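Local coordinates for putative iron-regulated protein A (Parabacteroides distasonis ATCC 8503, PDB 4ECG), which binds calcium ions and, as an imelysin-like member of the M75 peptidase family, is a putative metalloendopeptidase probably linked to iron regulation or uptake, at residues Val86-Ser91 with Pro106-Trp111; Asp79-Val84 with His149-Met154; Leu231-Asn236 with Ser313-Leu318. All coordinates share one frame; numbering follows the deposited sequence.

Contact 1. Residues Val86-Ser91 with Pro106-Trp111; sequences VPWEQS and PSLDSW. With CA (calcium ion), chain F; CA (calcium ion), chain K.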
loop_
_atom_site.group_PDB
_atom_site.type_symbol
_atom_site.label_atom_id
_atom_site.label_comp_id
_atom_site.label_asym_id
_atom_site.label_seq_id
_atom_site.Cartn_x
_atom_site.Cartn_y
_atom_site.Cartn_z
ATOM N N VAL A 86 6.615 4.409 3.398
ATOM C CA VAL A 86 6.622 3.225 4.281
ATOM C C VAL A 86 5.222 3.044 4.848
ATOM O O VAL A 86 4.598 2.024 4.586
ATOM C CB VAL A 86 7.751 3.224 5.322
ATOM C CG1 VAL A 86 7.624 2.035 6.300
ATOM C CG2 VAL A 86 9.135 3.212 4.624
ATOM N N PRO A 87 4.679 4.055 5.525
ATOM C CA PRO A 87 3.379 3.804 6.166
ATOM C C PRO A 87 2.237 3.668 5.190
ATOM O O PRO A 87 1.285 2.946 5.455
ATOM C CB PRO A 87 3.184 5.004 7.112
ATOM C CG PRO A 87 4.115 6.022 6.620
ATOM C CD PRO A 87 5.289 5.278 6.015
ATOM N N TRP A 88 2.345 4.331 4.056
ATOM C CA TRP A 88 1.324 4.193 3.061
ATOM C C TRP A 88 1.303 2.755 2.563
ATOM O O TRP A 88 0.243 2.173 2.417
ATOM C CB TRP A 88 1.539 5.164 1.901
ATOM C CG TRP A 88 0.714 4.838 0.684
ATOM C CD1 TRP A 88 1.182 4.440 -0.535
ATOM C CD2 TRP A 88 -0.739 4.856 0.541
ATOM N NE1 TRP A 88 0.170 4.219 -1.391
ATOM C CE2 TRP A 88 -1.012 4.454 -0.810
ATOM C CE3 TRP A 88 -1.788 5.160 1.372
ATOM C CZ2 TRP A 88 -2.288 4.327 -1.304
ATOM C CZ3 TRP A 88 -3.090 5.041 0.872
ATOM C CH2 TRP A 88 -3.329 4.626 -0.432
ATOM N N GLU A 89 2.454 2.171 2.284
ATOM C CA GLU A 89 2.449 0.825 1.752
ATOM C C GLU A 89 2.124 -0.181 2.868
ATOM O O GLU A 89 1.545 -1.227 2.602
ATOM C CB GLU A 89 3.791 0.487 1.101
ATOM C CG GLU A 89 4.105 1.186 -0.183
ATOM C CD GLU A 89 3.133 0.874 -1.304
ATOM O OE1 GLU A 89 3.108 -0.240 -1.839
ATOM O OE2 GLU A 89 2.393 1.775 -1.677
ATOM N N GLN A 90 2.494 0.159 4.107
ATOM C CA GLN A 90 2.112 -0.599 5.290
ATOM C C GLN A 90 0.625 -0.489 5.602
ATOM O O GLN A 90 0.153 -1.066 6.591
ATOM C CB GLN A 90 2.981 -0.222 6.505
ATOM C CG GLN A 90 4.424 -0.691 6.314
ATOM C CD GLN A 90 5.295 -0.608 7.549
ATOM O OE1 GLN A 90 4.919 -0.052 8.550
ATOM N NE2 GLN A 90 6.481 -1.151 7.448
ATOM N N SER A 91 -0.141 0.177 4.728
ATOM C CA SER A 91 -1.569 0.357 4.975
ATOM C C SER A 91 -2.429 -0.300 3.935
ATOM O O SER A 91 -3.655 -0.186 3.991
ATOM C CB SER A 91 -1.910 1.845 5.059
ATOM O OG SER A 91 -2.079 2.397 3.780
ATOM N N PRO A 106 -6.387 5.628 -5.689
ATOM C CA PRO A 106 -5.894 6.094 -6.981
ATOM C C PRO A 106 -5.480 7.562 -7.019
ATOM O O PRO A 106 -4.620 7.934 -7.809
ATOM C CB PRO A 106 -7.098 5.832 -7.921
ATOM C CG PRO A 106 -8.263 5.819 -7.017
ATOM C CD PRO A 106 -7.733 5.069 -5.830
ATOM N N SER A 107 -6.058 8.399 -6.181
ATOM C CA SER A 107 -5.661 9.795 -6.207
ATOM C C SER A 107 -4.197 9.934 -5.779
ATOM O O SER A 107 -3.460 10.716 -6.340
ATOM C CB SER A 107 -6.577 10.641 -5.331
ATOM O OG SER A 107 -6.285 12.028 -5.494
ATOM N N LEU A 108 -3.796 9.145 -4.801
ATOM C CA LEU A 108 -2.469 9.205 -4.186
ATOM C C LEU A 108 -1.423 8.427 -4.968
ATOM O O LEU A 108 -0.253 8.720 -4.828
ATOM C CB LEU A 108 -2.535 8.577 -2.788
ATOM C CG LEU A 108 -2.878 9.500 -1.620
ATOM C CD1 LEU A 108 -3.297 8.652 -0.444
ATOM C CD2 LEU A 108 -1.666 10.410 -1.303
ATOM N N ASP A 109 -1.814 7.411 -5.766
ATOM C CA ASP A 109 -0.839 6.388 -6.105
ATOM C C ASP A 109 -1.178 5.621 -7.374
ATOM O O ASP A 109 -0.989 4.407 -7.448
ATOM C CB ASP A 109 -0.684 5.447 -4.894
ATOM C CG ASP A 109 0.642 4.622 -4.890
ATOM O OD1 ASP A 109 1.689 5.062 -5.432
ATOM O OD2 ASP A 109 0.621 3.517 -4.270
ATOM N N SER A 110 -1.589 6.342 -8.411
ATOM C CA SER A 110 -1.845 5.686 -9.679
ATOM C C SER A 110 -0.557 5.240 -10.375
ATOM O O SER A 110 0.462 5.950 -10.386
ATOM C CB SER A 110 -2.698 6.577 -10.604
ATOM O OG SER A 110 -3.978 6.831 -10.034
ATOM N N TRP A 111 -0.638 4.053 -10.970
ATOM C CA TRP A 111 0.393 3.496 -11.828
ATOM C C TRP A 111 -0.256 2.631 -12.904
ATOM O O TRP A 111 -1.246 1.912 -12.637
ATOM C CB TRP A 111 1.340 2.647 -10.974
ATOM C CG TRP A 111 2.518 2.135 -11.741
ATOM C CD1 TRP A 111 2.713 0.860 -12.247
ATOM C CD2 TRP A 111 3.691 2.896 -12.170
ATOM N NE1 TRP A 111 3.888 0.789 -12.960
ATOM C CE2 TRP A 111 4.513 1.977 -12.956
ATOM C CE3 TRP A 111 4.083 4.219 -12.062
ATOM C CZ2 TRP A 111 5.697 2.379 -13.538
ATOM C CZ3 TRP A 111 5.280 4.618 -12.641
ATOM C CH2 TRP A 111 6.076 3.717 -13.354
HETATM CA CA CA F . 0.701 0.979 -4.456
HETATM CA CA CA K . -2.971 0.404 -12.197
HETATM O O HOH W 1 -3.665 2.686 -11.949
HETATM O O HOH W 2 -1.941 -1.058 -13.869
HETATM O O HOH W 3 -1.989 0.917 -10.007
#
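The indole of Trp88 meets the 106-111 segment in two ways, through one face and through its N-H edge. Over one face, toward the rim of the six-membered ring, stands the Leu108 methyl: CD1 lies 4.1 Å from the centroid of that ring and 22° off its normal, which is CH-pi geometry. The ring of Phe148 also meets the indole, the two planes only slightly inclined. At the edge, in the ring plane, Trp88 NE1 donates to Asp109 OD2 at 3.0 Å, and the N-H...O angle of 173° makes the bond nearly straight. OD2 is met from above the carboxylate plane, 63° out of it. Asp109 reaches this place with CG anti to its own backbone N.

The same oxygen binds calcium: Asp109 OD2 is 2.5 Å from the ion of chain F, and Glu92 supplies a second protein ligand. Trp88 is thus a second-shell residue that positions a first-shell carboxylate, while Arg85 forms a salt bridge with the other oxygen, OD1. Glu89 bends at chi2 to bring OE2 to 3.3 Å from this calcium, too long to be counted as a metal bond here, although Glu89 binds calcium in a structure of this protein. Farther along, Trp111 O holds the chain K calcium at 2.3 Å, and three waters also bind that ion.

The contact joins the end of helix 71-89 to helix 104-109 near the centre of the chain. Helix 29-68 touches Trp88 through Met51, helix 171-196 packs on both Trp88 and Leu108, and helix 284-300 borders Glu89.

Contact 2. Residues Asp79-Val84 with His149-Met154; sequences DAWRAV and HTAEKM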
loop_
_atom_site.group_PDB
_atom_site.type_symbol
_atom_site.label_atom_id
_atom_site.label_comp_id
_atom_site.label_asym_id
_atom_site.label_seq_id
_atom_site.Cartn_x
_atom_site.Cartn_y
_atom_site.Cartn_z
ATOM N N ASP A 79 14.604 11.419 0.343
ATOM C CA ASP A 79 14.531 10.602 1.558
ATOM C C ASP A 79 13.104 10.690 2.135
ATOM O O ASP A 79 12.490 9.669 2.502
ATOM C CB ASP A 79 15.515 11.095 2.640
ATOM C CG ASP A 79 17.030 10.826 2.299
ATOM O OD1 ASP A 79 17.298 10.084 1.333
ATOM O OD2 ASP A 79 17.938 11.351 3.037
ATOM N N ALA A 80 12.589 11.908 2.241
ATOM C CA ALA A 80 11.256 12.132 2.801
ATOM C C ALA A 80 10.159 11.405 1.953
ATOM O O ALA A 80 9.204 10.874 2.487
ATOM C CB ALA A 80 10.984 13.638 2.969
ATOM N N TRP A 81 10.342 11.321 0.649
ATOM C CA TRP A 81 9.398 10.620 -0.243
ATOM C C TRP A 81 9.351 9.165 0.123
ATOM O O TRP A 81 8.251 8.580 0.317
ATOM C CB TRP A 81 9.828 10.805 -1.712
ATOM C CG TRP A 81 8.941 10.145 -2.718
ATOM C CD1 TRP A 81 7.847 10.694 -3.371
ATOM C CD2 TRP A 81 8.985 8.748 -3.171
ATOM N NE1 TRP A 81 7.253 9.764 -4.181
ATOM C CE2 TRP A 81 7.893 8.587 -4.102
ATOM C CE3 TRP A 81 9.802 7.669 -2.909
ATOM C CZ2 TRP A 81 7.643 7.387 -4.731
ATOM C CZ3 TRP A 81 9.550 6.456 -3.556
ATOM C CH2 TRP A 81 8.490 6.320 -4.437
ATOM N N ARG A 82 10.531 8.546 0.236
ATOM C CA ARG A 82 10.637 7.135 0.695
ATOM C C ARG A 82 10.038 6.871 2.082
ATOM O O ARG A 82 9.421 5.831 2.317
ATOM C CB ARG A 82 12.084 6.650 0.719
ATOM C CG ARG A 82 12.774 6.605 -0.637
ATOM C CD ARG A 82 14.143 5.953 -0.479
ATOM N NE ARG A 82 15.049 6.177 -1.626
ATOM C CZ ARG A 82 15.037 5.500 -2.784
ATOM N NH1 ARG A 82 14.126 4.573 -3.024
ATOM N NH2 ARG A 82 15.947 5.745 -3.720
ATOM N N ALA A 83 10.275 7.787 3.003
ATOM C CA ALA A 83 9.842 7.629 4.389
ATOM C C ALA A 83 8.301 7.739 4.521
ATOM O O ALA A 83 7.713 7.000 5.265
ATOM C CB ALA A 83 10.557 8.628 5.298
ATOM N N VAL A 84 7.650 8.642 3.782
ATOM C CA VAL A 84 6.177 8.703 3.806
ATOM C C VAL A 84 5.585 7.486 3.119
ATOM O O VAL A 84 4.478 7.042 3.438
ATOM C CB VAL A 84 5.567 10.051 3.265
ATOM C CG1 VAL A 84 5.670 10.225 1.763
ATOM C CG2 VAL A 84 4.132 10.133 3.675
ATOM N N HIS A 149 3.896 8.707 -7.777
ATOM C CA HIS A 149 4.776 8.350 -8.889
ATOM C C HIS A 149 5.090 9.491 -9.814
ATOM O O HIS A 149 6.113 9.465 -10.489
ATOM C CB HIS A 149 4.242 7.121 -9.625
ATOM C CG HIS A 149 4.152 5.892 -8.734
ATOM N ND1 HIS A 149 5.234 5.348 -8.136
ATOM C CD2 HIS A 149 3.063 5.172 -8.297
ATOM C CE1 HIS A 149 4.851 4.325 -7.383
ATOM N NE2 HIS A 149 3.516 4.207 -7.484
ATOM N N THR A 150 4.252 10.525 -9.839
ATOM C CA THR A 150 4.568 11.684 -10.657
ATOM C C THR A 150 5.697 12.456 -9.921
ATOM O O THR A 150 6.663 12.862 -10.549
ATOM C CB THR A 150 3.332 12.577 -10.959
ATOM O OG1 THR A 150 2.381 11.833 -11.706
ATOM C CG2 THR A 150 3.715 13.824 -11.762
ATOM N N ALA A 151 5.556 12.662 -8.617
ATOM C CA ALA A 151 6.606 13.248 -7.767
ATOM C C ALA A 151 7.922 12.422 -7.925
ATOM O O ALA A 151 8.964 12.972 -8.191
ATOM C CB ALA A 151 6.128 13.304 -6.300
ATOM N N GLU A 152 7.811 11.100 -7.881
ATOM C CA GLU A 152 8.945 10.174 -7.974
ATOM C C GLU A 152 9.701 10.406 -9.243
ATOM O O GLU A 152 10.947 10.465 -9.245
ATOM C CB GLU A 152 8.424 8.719 -7.967
ATOM C CG GLU A 152 9.480 7.642 -7.741
ATOM C CD GLU A 152 9.032 6.230 -8.100
ATOM O OE1 GLU A 152 7.873 6.012 -8.604
ATOM O OE2 GLU A 152 9.888 5.349 -7.904
ATOM N N LYS A 153 8.935 10.520 -10.334
ATOM C CA LYS A 153 9.502 10.594 -11.665
ATOM C C LYS A 153 10.315 11.867 -11.800
ATOM O O LYS A 153 11.301 11.858 -12.500
ATOM C CB LYS A 153 8.435 10.569 -12.792
ATOM C CG LYS A 153 9.068 10.242 -14.154
ATOM C CD LYS A 153 8.065 10.210 -15.329
ATOM C CE LYS A 153 8.701 9.848 -16.686
ATOM N NZ LYS A 153 9.633 10.890 -17.231
HETATM N N MSE A 154 9.906 12.920 -11.099
HETATM C CA MSE A 154 10.583 14.215 -11.101
HETATM C C MSE A 154 11.712 14.322 -10.067
HETATM O O MSE A 154 12.574 15.165 -10.228
HETATM C CB MSE A 154 9.575 15.335 -10.848
HETATM C CG MSE A 154 8.465 15.435 -11.879
HETATM SE SE MSE A 154 7.010 16.669 -11.398
HETATM C CE MSE A 154 6.098 16.531 -13.077
#
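A tryptophan packed on the aliphatic stem of a glutamate makes this a buried helix-to-helix contact, between Trp81 in the middle of helix 71-89 and residues Ala151 and Glu152 of helix 147-155. The backbones are closest at Trp81 and Glu152, whose CA atoms are 7.8 Å apart. Evidence for stem packing is the spread of short distances: Trp81 CZ2 is 3.5 Å from Glu152 CG, and the neighbouring CH2 is 3.7 Å from Glu152 CD. With CG anti to the backbone N and the chain extended beyond it, Glu152 runs obliquely past the benzene end of the indole, its carboxylate only 19° from parallel with the ring. Ala151 CB adds a looser apolar touch, 4.3 Å from Trp81 CD1.

The polar ends are engaged separately. Trp81 NE1 donates to Phe148 O. Glu152 OE1 accepts from His149 ND1 at 2.8 Å, nearly straight at 171°, on the syn side but 33° out of the carboxylate plane; OE2 bonds to Ser281. This His-carboxylate bond fixes the rotation of the imidazole, whose NE2 bonds to Glu277, a calcium-site residue of this protein. Replacing Glu152 by an alanine removes CG and the carboxylate, which would probably uncover part of the Trp81 ring, leave both His149 ND1 and Ser281 OG without this partner, and let the imidazole turn more freely.

Around the pair, Phe148 and Phe156 meet the Trp81 ring edge-to-face. Helix 29-68 borders both segments, its Tyr58 touching Ala80 and Ala151, and helix 171-196 touches Ala151 through Met184.

Contact 3. Residues Leu231-Asn236 with Ser313-Leu318; sequences LMLNGN and SSLHAL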
loop_
_atom_site.group_PDB
_atom_site.type_symbol
_atom_site.label_atom_id
_atom_site.label_comp_id
_atom_site.label_asym_id
_atom_site.label_seq_id
_atom_site.Cartn_x
_atom_site.Cartn_y
_atom_site.Cartn_z
ATOM N N LEU A 231 -14.280 -7.856 6.972
ATOM C CA LEU A 231 -13.741 -6.694 6.251
ATOM C C LEU A 231 -12.219 -6.652 6.335
ATOM O O LEU A 231 -11.530 -6.386 5.330
ATOM C CB LEU A 231 -14.342 -5.400 6.817
ATOM C CG LEU A 231 -14.317 -4.131 5.992
ATOM C CD1 LEU A 231 -14.980 -4.360 4.641
ATOM C CD2 LEU A 231 -14.989 -3.039 6.780
HETATM N N MSE A 232 -11.682 -6.928 7.525
HETATM C CA MSE A 232 -10.224 -6.868 7.736
HETATM C C MSE A 232 -9.562 -7.879 6.824
HETATM O O MSE A 232 -8.508 -7.599 6.292
HETATM C CB MSE A 232 -9.815 -7.199 9.187
HETATM C CG MSE A 232 -10.214 -6.165 10.286
HETATM SE SE MSE A 232 -9.961 -6.819 12.081
HETATM C CE MSE A 232 -8.047 -7.007 12.056
ATOM N N LEU A 233 -10.188 -9.059 6.669
ATOM C CA LEU A 233 -9.566 -10.209 5.974
ATOM C C LEU A 233 -9.836 -10.220 4.473
ATOM O O LEU A 233 -9.225 -10.989 3.747
ATOM C CB LEU A 233 -10.055 -11.526 6.572
ATOM C CG LEU A 233 -9.402 -11.866 7.915
ATOM C CD1 LEU A 233 -10.324 -12.721 8.771
ATOM C CD2 LEU A 233 -8.066 -12.563 7.697
ATOM N N ASN A 234 -10.709 -9.333 4.005
ATOM C CA ASN A 234 -11.333 -9.482 2.692
ATOM C C ASN A 234 -10.393 -9.352 1.506
ATOM O O ASN A 234 -9.359 -8.684 1.595
ATOM C CB ASN A 234 -12.550 -8.519 2.513
ATOM C CG ASN A 234 -12.173 -7.170 1.925
ATOM O OD1 ASN A 234 -12.128 -6.989 0.686
ATOM N ND2 ASN A 234 -11.940 -6.192 2.809
ATOM N N GLY A 235 -10.855 -9.911 0.376
ATOM C CA GLY A 235 -10.076 -10.090 -0.838
ATOM C C GLY A 235 -10.168 -8.981 -1.859
ATOM O O GLY A 235 -9.435 -9.014 -2.883
ATOM N N ASN A 236 -11.097 -8.039 -1.658
ATOM C CA ASN A 236 -11.189 -6.855 -2.550
ATOM C C ASN A 236 -10.168 -5.805 -2.136
ATOM O O ASN A 236 -9.343 -5.368 -2.955
ATOM C CB ASN A 236 -12.575 -6.207 -2.491
ATOM C CG ASN A 236 -13.648 -7.064 -3.120
ATOM O OD1 ASN A 236 -13.392 -8.236 -3.442
ATOM N ND2 ASN A 236 -14.869 -6.481 -3.319
ATOM N N SER A 313 -5.721 -9.298 21.988
ATOM C CA SER A 313 -6.839 -9.058 21.098
ATOM C C SER A 313 -6.375 -8.879 19.655
ATOM O O SER A 313 -6.373 -7.788 19.104
ATOM C CB SER A 313 -7.704 -7.900 21.593
ATOM O OG SER A 313 -6.947 -6.806 22.017
ATOM N N SER A 314 -6.001 -10.001 19.054
ATOM C CA SER A 314 -5.560 -10.072 17.661
ATOM C C SER A 314 -6.245 -11.212 16.969
ATOM O O SER A 314 -6.706 -12.151 17.631
ATOM C CB SER A 314 -4.043 -10.333 17.573
ATOM O OG SER A 314 -3.615 -11.420 18.387
ATOM N N LEU A 315 -6.260 -11.139 15.638
ATOM C CA LEU A 315 -6.705 -12.241 14.802
ATOM C C LEU A 315 -5.841 -13.444 15.083
ATOM O O LEU A 315 -6.320 -14.602 15.001
ATOM C CB LEU A 315 -6.625 -11.921 13.295
ATOM C CG LEU A 315 -7.737 -11.079 12.721
ATOM C CD1 LEU A 315 -7.429 -10.635 11.263
ATOM C CD2 LEU A 315 -9.021 -11.866 12.901
ATOM N N HIS A 316 -4.569 -13.191 15.383
ATOM C CA HIS A 316 -3.660 -14.265 15.786
ATOM C C HIS A 316 -4.176 -15.028 16.965
ATOM O O HIS A 316 -4.245 -16.250 16.936
ATOM C CB HIS A 316 -2.286 -13.700 16.085
ATOM C CG HIS A 316 -1.402 -14.631 16.852
ATOM N ND1 HIS A 316 -0.916 -15.761 16.320
ATOM C CD2 HIS A 316 -0.911 -14.558 18.158
ATOM C CE1 HIS A 316 -0.159 -16.400 17.257
ATOM N NE2 HIS A 316 -0.161 -15.657 18.371
ATOM N N ALA A 317 -4.560 -14.317 18.009
ATOM C CA ALA A 317 -5.027 -14.974 19.215
ATOM C C ALA A 317 -6.289 -15.758 18.893
ATOM O O ALA A 317 -6.402 -16.907 19.287
ATOM C CB ALA A 317 -5.305 -13.956 20.313
ATOM N N LEU A 318 -7.236 -15.156 18.168
ATOM C CA LEU A 318 -8.499 -15.844 17.918
ATOM C C LEU A 318 -8.264 -17.083 17.052
ATOM O O LEU A 318 -8.782 -18.154 17.357
ATOM C CB LEU A 318 -9.537 -14.938 17.276
ATOM C CG LEU A 318 -10.131 -13.795 18.101
ATOM C CD1 LEU A 318 -11.233 -13.133 17.262
ATOM C CD2 LEU A 318 -10.629 -14.253 19.455
#
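Apolar contact between side-chain ends is what joins these segments: Met232, a selenomethionine, and Leu233 each reach tip to tip toward Leu315. Met232 CE lies 3.8 Å from Leu315 CD1, and Leu233 CG is 4.1 Å from that same methyl. One leucine branch therefore meets both neighbours, although the nearest CA atoms, those of Leu233 and Leu315, are 9.5 Å apart. The bend of the selenomethionine at chi3 (65°) turns its terminal methyl toward the leucine.

Hydrogen bonds shape the helix ends that present these residues. Ser314, the residue just before Leu315, is the N-cap of helix 315-322; its OG accepts from Ala317 N at 3.1 Å. Where helix 225-233 ends, Asn234 ND2 donates to Leu231 O at 2.6 Å, in the carbonyl plane and on a lone pair, while its OD1 accepts from Asn236 N at 2.8 Å, an Asx turn.

Phe39 of helix 29-68 touches Met232, and helix 355-377 packs on Leu233. With three buried apolar side chains meeting and the two segments not joined to each other by a polar bond, the chemistry implies plain hydrophobic packing that relies on shape and burial.

Contacts 1 and 2 share helix 71-89 and lie with centres about 11 Å apart; contact 1 is nested along the chain within the loop closed by contact 2. They meet directly, the ring of His149 packing against Trp111, so the calcium-binding carboxylates and the histidine-glutamate pair belong to one neighbourhood. Contact 3 follows both in sequence, joining helices 225-233 and 315-322. Centre to centre, it is about 21 Å from contact 1 and about 31 Å from contact 2, on the opposite side of the chain's centre from the latter. Helix 29-68 borders all three, linking the metal-binding region to the distant apolar packing within one imelysin-family, mainly helical chain.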